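Local coordinates for putative 3-hydroxybutyryl-CoA dehydratase (Rhodopseudomonas palustris, PDB 3HIN), which probably acts as a lyase of the enoyl-CoA hydratase/isomerase family, dehydrating 3-hydroxyacyl-CoA or hydrating enoyl-CoA thioesters, at residues Y139-G144 / A165-M170. Numbering follows the deposited sequence.
Sequences YALPEG and ARMADM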
# COMPACT_ATOMS: atom_id res chain seq x y z
N TYR A 139 -26.27 9.21 0.01
CA TYR A 139 -24.87 8.85 0.24
C TYR A 139 -23.99 10.08 0.14
O TYR A 139 -24.22 10.97 -0.75
CB TYR A 139 -24.38 7.91 -0.83
CG TYR A 139 -25.23 6.67 -0.98
CD1 TYR A 139 -25.14 5.63 -0.04
CD2 TYR A 139 -26.14 6.56 -2.03
CE1 TYR A 139 -25.92 4.51 -0.14
CE2 TYR A 139 -26.97 5.40 -2.16
CZ TYR A 139 -26.81 4.39 -1.22
OH TYR A 139 -27.57 3.25 -1.29
N ALA A 140 -23.03 10.18 1.05
CA ALA A 140 -22.11 11.28 1.05
C ALA A 140 -20.92 11.00 1.92
O ALA A 140 -20.99 10.19 2.88
CB ALA A 140 -22.78 12.57 1.53
N LEU A 141 -19.83 11.69 1.58
CA LEU A 141 -18.65 11.73 2.42
C LEU A 141 -18.33 13.18 2.76
O LEU A 141 -17.48 13.79 2.13
CB LEU A 141 -17.48 11.10 1.70
CG LEU A 141 -17.70 9.63 1.44
CD1 LEU A 141 -16.70 9.27 0.33
CD2 LEU A 141 -17.53 8.76 2.66
N PRO A 142 -19.01 13.74 3.78
CA PRO A 142 -18.88 15.18 4.11
C PRO A 142 -17.59 15.53 4.84
O PRO A 142 -17.34 16.69 5.12
CB PRO A 142 -20.05 15.38 5.07
CG PRO A 142 -19.98 14.12 5.88
CD PRO A 142 -19.96 13.09 4.70
N GLU A 143 -16.77 14.54 5.12
CA GLU A 143 -15.57 14.71 5.97
C GLU A 143 -14.56 15.71 5.45
O GLU A 143 -13.94 16.47 6.26
CB GLU A 143 -14.83 13.37 6.22
CG GLU A 143 -15.11 12.23 5.24
CD GLU A 143 -16.25 11.36 5.74
OE1 GLU A 143 -17.41 11.78 5.61
OE2 GLU A 143 -16.00 10.28 6.33
N GLY A 144 -14.33 15.66 4.14
CA GLY A 144 -13.43 16.56 3.44
C GLY A 144 -13.70 18.02 3.71
O GLY A 144 -12.78 18.83 3.75
N ALA A 165 -12.74 7.57 -9.27
CA ALA A 165 -13.18 8.83 -9.87
C ALA A 165 -14.39 9.38 -9.16
O ALA A 165 -14.39 10.57 -8.83
CB ALA A 165 -13.43 8.67 -11.35
N ARG A 166 -15.41 8.54 -8.90
CA ARG A 166 -16.64 9.03 -8.25
C ARG A 166 -16.43 9.32 -6.76
O ARG A 166 -17.03 10.24 -6.23
CB ARG A 166 -17.86 8.09 -8.45
CG ARG A 166 -18.29 7.94 -9.92
CD ARG A 166 -19.81 7.80 -10.14
NE ARG A 166 -20.15 8.18 -11.52
CZ ARG A 166 -20.86 9.28 -11.87
NH1 ARG A 166 -21.11 9.54 -13.16
NH2 ARG A 166 -21.34 10.12 -10.96
N MET A 167 -15.56 8.54 -6.13
CA MET A 167 -15.19 8.75 -4.74
C MET A 167 -14.43 10.06 -4.55
O MET A 167 -14.73 10.85 -3.64
CB MET A 167 -14.44 7.56 -4.15
CG MET A 167 -14.13 7.82 -2.60
SD MET A 167 -13.49 6.34 -1.80
CE MET A 167 -13.48 6.87 -0.11
N ALA A 168 -13.43 10.28 -5.42
CA ALA A 168 -12.63 11.45 -5.34
C ALA A 168 -13.53 12.69 -5.48
O ALA A 168 -13.41 13.69 -4.75
CB ALA A 168 -11.56 11.40 -6.46
N ASP A 169 -14.44 12.64 -6.45
CA ASP A 169 -15.37 13.77 -6.62
C ASP A 169 -16.23 13.98 -5.39
O ASP A 169 -16.36 15.13 -4.95
CB ASP A 169 -16.19 13.56 -7.91
CG ASP A 169 -17.41 14.43 -8.00
OD1 ASP A 169 -17.31 15.65 -7.74
OD2 ASP A 169 -18.47 13.88 -8.40
N MET A 170 -16.80 12.93 -4.82
CA MET A 170 -17.63 13.02 -3.56
C MET A 170 -16.84 13.72 -2.42
O MET A 170 -17.37 14.62 -1.75
CB MET A 170 -18.02 11.62 -3.03
CG MET A 170 -19.12 10.98 -3.69
SD MET A 170 -19.33 9.34 -3.19
CE MET A 170 -20.58 9.71 -1.92
O HOH W 1 -19.84 13.56 -0.31
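Leu141 and Met170 meet where the strand 138-140 runs out and the helix 164-173 passes beside it, each with CB directed at the other segment. The branched end of Leu141 is the bump on the strand side: CD1 fits between the two methionines of one helical turn, 4.3 Å from Met170 CB and 4.0 Å from Met167 CE. Met167 is fully extended, CG anti to its backbone N (chi1 -177°), and its slender chain crosses that of Leu141 at about a right angle. Met170 bends instead at chi3 (95°), which turns its methyl onto the strand backbone, CE lying 3.7 Å from Ala140 CA. Ala140 directs its small methyl away from the helix, so that Met170 CE can rest against its backbone. Tyr139 sends its ring elsewhere, to stack with Phe187, and offers CB to the same CE. At the strand end a water bridges the backbones, accepting from Leu141 N (2.7 Å) and donating to Met170 O (3.0 Å), giving each backbone group a partner beside the apolar side chains. Leu158 of helix 154-162 also touches Leu141 and Met167. The helix thus packs against the end of the middle strand of a small three-stranded sheet in the crotonase fold.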